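Local coordinates for protein putative glutathione S-transferase (Corynebacterium glutamicum, PDB 3M1G) that probably acts as a glutathione transferase of the ECM4-like, omega-related kind, using glutathione as its thiol substrate, at residues K190-E195 / D224-R229. Sequence-based numbering, arbitrary orientation.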
loop_
_atom_site.group_PDB
_atom_site.type_symbol
_atom_site.label_atom_id
_atom_site.label_comp_id
_atom_site.label_asym_id
_atom_site.label_seq_id
_atom_site.Cartn_x
_atom_site.Cartn_y
_atom_site.Cartn_z
ATOM N N LYS A 190 18.932 16.767 -9.877
ATOM C CA LYS A 190 19.450 15.578 -10.544
ATOM C C LYS A 190 19.258 14.340 -9.645
ATOM O O LYS A 190 18.780 13.313 -10.116
ATOM C CB LYS A 190 20.925 15.722 -10.969
ATOM C CG LYS A 190 21.556 14.402 -11.491
ATOM C CD LYS A 190 22.696 14.634 -12.498
ATOM C CE LYS A 190 23.657 13.434 -12.677
ATOM N NZ LYS A 190 23.067 12.078 -12.479
ATOM N N ARG A 191 19.608 14.437 -8.362
ATOM C CA ARG A 191 19.423 13.338 -7.443
ATOM C C ARG A 191 17.937 12.948 -7.378
ATOM O O ARG A 191 17.604 11.780 -7.458
ATOM C CB ARG A 191 19.951 13.679 -6.061
ATOM C CG ARG A 191 20.014 12.456 -5.106
ATOM C CD ARG A 191 20.763 12.772 -3.834
ATOM N NE ARG A 191 20.788 11.617 -2.931
ATOM C CZ ARG A 191 21.181 11.664 -1.660
ATOM N NH1 ARG A 191 21.613 12.784 -1.141
ATOM N NH2 ARG A 191 21.172 10.565 -0.918
ATOM N N ILE A 192 17.036 13.924 -7.298
ATOM C CA ILE A 192 15.611 13.608 -7.284
ATOM C C ILE A 192 15.186 12.918 -8.585
ATOM O O ILE A 192 14.442 11.919 -8.589
ATOM C CB ILE A 192 14.783 14.851 -7.014
ATOM C CG1 ILE A 192 14.989 15.300 -5.565
ATOM C CG2 ILE A 192 13.288 14.624 -7.330
ATOM C CD1 ILE A 192 14.361 16.712 -5.255
ATOM N N PHE A 193 15.705 13.389 -9.706
ATOM C CA PHE A 193 15.342 12.795 -10.977
ATOM C C PHE A 193 15.756 11.304 -11.104
ATOM O O PHE A 193 14.943 10.482 -11.466
ATOM C CB PHE A 193 15.983 13.565 -12.121
ATOM C CG PHE A 193 15.787 12.931 -13.429
ATOM C CD1 PHE A 193 14.518 12.874 -13.989
ATOM C CD2 PHE A 193 16.852 12.381 -14.118
ATOM C CE1 PHE A 193 14.327 12.283 -15.234
ATOM C CE2 PHE A 193 16.671 11.779 -15.378
ATOM C CZ PHE A 193 15.414 11.713 -15.923
ATOM N N THR A 194 17.012 10.979 -10.868
ATOM C CA THR A 194 17.459 9.616 -11.077
ATOM C C THR A 194 16.949 8.656 -9.980
ATOM O O THR A 194 16.629 7.508 -10.258
ATOM C CB THR A 194 19.008 9.507 -11.224
ATOM O OG1 THR A 194 19.653 9.917 -10.013
ATOM C CG2 THR A 194 19.537 10.361 -12.426
ATOM N N GLU A 195 16.857 9.110 -8.738
ATOM C CA GLU A 195 16.551 8.178 -7.633
ATOM C C GLU A 195 15.073 8.145 -7.230
ATOM O O GLU A 195 14.636 7.170 -6.619
ATOM C CB GLU A 195 17.375 8.550 -6.422
ATOM C CG GLU A 195 18.842 8.739 -6.686
ATOM C CD GLU A 195 19.485 7.552 -7.394
ATOM O OE1 GLU A 195 19.579 6.457 -6.754
ATOM O OE2 GLU A 195 19.922 7.734 -8.567
ATOM N N ASP A 224 14.501 8.925 2.147
ATOM C CA ASP A 224 14.947 9.208 3.524
ATOM C C ASP A 224 15.828 10.469 3.569
ATOM O O ASP A 224 15.788 11.223 4.535
ATOM C CB ASP A 224 15.731 8.019 4.109
ATOM C CG ASP A 224 14.821 6.860 4.537
ATOM O OD1 ASP A 224 13.613 7.075 4.820
ATOM O OD2 ASP A 224 15.323 5.712 4.578
ATOM N N TRP A 225 16.645 10.671 2.533
ATOM C CA TRP A 225 17.400 11.916 2.387
ATOM C C TRP A 225 16.429 13.113 2.286
ATOM O O TRP A 225 16.638 14.125 2.947
ATOM C CB TRP A 225 18.308 11.866 1.145
ATOM C CG TRP A 225 18.674 13.203 0.583
ATOM C CD1 TRP A 225 19.415 14.177 1.201
ATOM C CD2 TRP A 225 18.366 13.702 -0.720
ATOM N NE1 TRP A 225 19.530 15.257 0.375
ATOM C CE2 TRP A 225 18.901 14.995 -0.807
ATOM C CE3 TRP A 225 17.665 13.190 -1.817
ATOM C CZ2 TRP A 225 18.775 15.787 -1.954
ATOM C CZ3 TRP A 225 17.544 13.988 -2.974
ATOM C CH2 TRP A 225 18.073 15.261 -3.018
ATOM N N LEU A 226 15.381 13.000 1.479
ATOM C CA LEU A 226 14.437 14.122 1.341
ATOM C C LEU A 226 13.693 14.426 2.659
ATOM O O LEU A 226 13.487 15.591 3.044
ATOM C CB LEU A 226 13.439 13.866 0.208
ATOM C CG LEU A 226 14.034 13.906 -1.190
ATOM C CD1 LEU A 226 13.028 13.413 -2.218
ATOM C CD2 LEU A 226 14.533 15.322 -1.555
ATOM N N GLU A 227 13.287 13.369 3.347
ATOM C CA GLU A 227 12.584 13.492 4.621
ATOM C C GLU A 227 13.472 14.285 5.603
ATOM O O GLU A 227 13.007 15.184 6.325
ATOM C CB GLU A 227 12.244 12.099 5.156
ATOM C CG GLU A 227 11.734 12.059 6.583
ATOM C CD GLU A 227 10.334 12.602 6.704
ATOM O OE1 GLU A 227 9.654 12.711 5.648
ATOM O OE2 GLU A 227 9.922 12.911 7.849
ATOM N N ASP A 228 14.757 13.976 5.602
ATOM C CA ASP A 228 15.699 14.706 6.448
ATOM C C ASP A 228 15.981 16.129 5.946
ATOM O O ASP A 228 16.089 17.055 6.741
ATOM C CB ASP A 228 17.012 13.942 6.551
ATOM C CG ASP A 228 18.033 14.634 7.478
ATOM O OD1 ASP A 228 17.799 14.738 8.694
ATOM O OD2 ASP A 228 19.050 15.103 6.974
ATOM N N ARG A 229 16.106 16.325 4.635
ATOM C CA ARG A 229 16.320 17.664 4.112
ATOM C C ARG A 229 15.157 18.613 4.486
ATOM O O ARG A 229 15.359 19.793 4.805
ATOM C CB ARG A 229 16.478 17.615 2.583
ATOM C CG ARG A 229 16.918 18.921 1.977
ATOM C CD ARG A 229 17.121 18.843 0.492
ATOM N NE ARG A 229 17.344 20.178 -0.048
ATOM C CZ ARG A 229 18.524 20.785 -0.134
ATOM N NH1 ARG A 229 19.640 20.174 0.237
ATOM N NH2 ARG A 229 18.577 22.017 -0.622
#
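Arg-191 lays its whole side chain along one face of the Trp-225 indole, an offset cation-pi stack with the guanidinium and ring planes only 12° apart. Arg-191 NH1 sits over the five-membered ring, 3.4 Å from Trp-225 CD2, and Arg-191 CZ lies 3.9 Å from the centroid of that ring. Further back, the methylene Arg-191 CD makes a CH-pi contact 3.6 Å from the centroid of the six-membered ring. The chain can run the length of the indole because it is extended from CG to NE, with CG anti to the backbone N (chi1 -170°). The stack is close-packed but lies on the solvent side, both residues being partly exposed, and the positive charge rests on the ring's pi cloud.

Inward, the packing becomes wholly apolar, with fewer and longer contacts. Leu-226 CD2 lies beneath the opposite face of the indole, toward its rim, so the ring is held between arginine and leucine. Ile-192 CG1 reaches Trp-225 CZ3 at 3.9 Å, coming at the ring obliquely, while Ile-192 CD1 meets Leu-226 CD2 at 4.0 Å. Ile-192 and Leu-226 are buried; Leu-236 packs on the isoleucine and Leu-276 on the leucine.

The segment axes approach no closer than 12.0 Å, at 146° between their N-to-C directions, and long side chains bridge that gap. A salt bridge from Arg-229 to Glu-184 ties the same two helices together nearby. Helices 182-197 and 209-229 thus pair in a roughly antiparallel fashion, as expected of neighbouring helices in the all-helical C-terminal domain of the glutathione S-transferase fold.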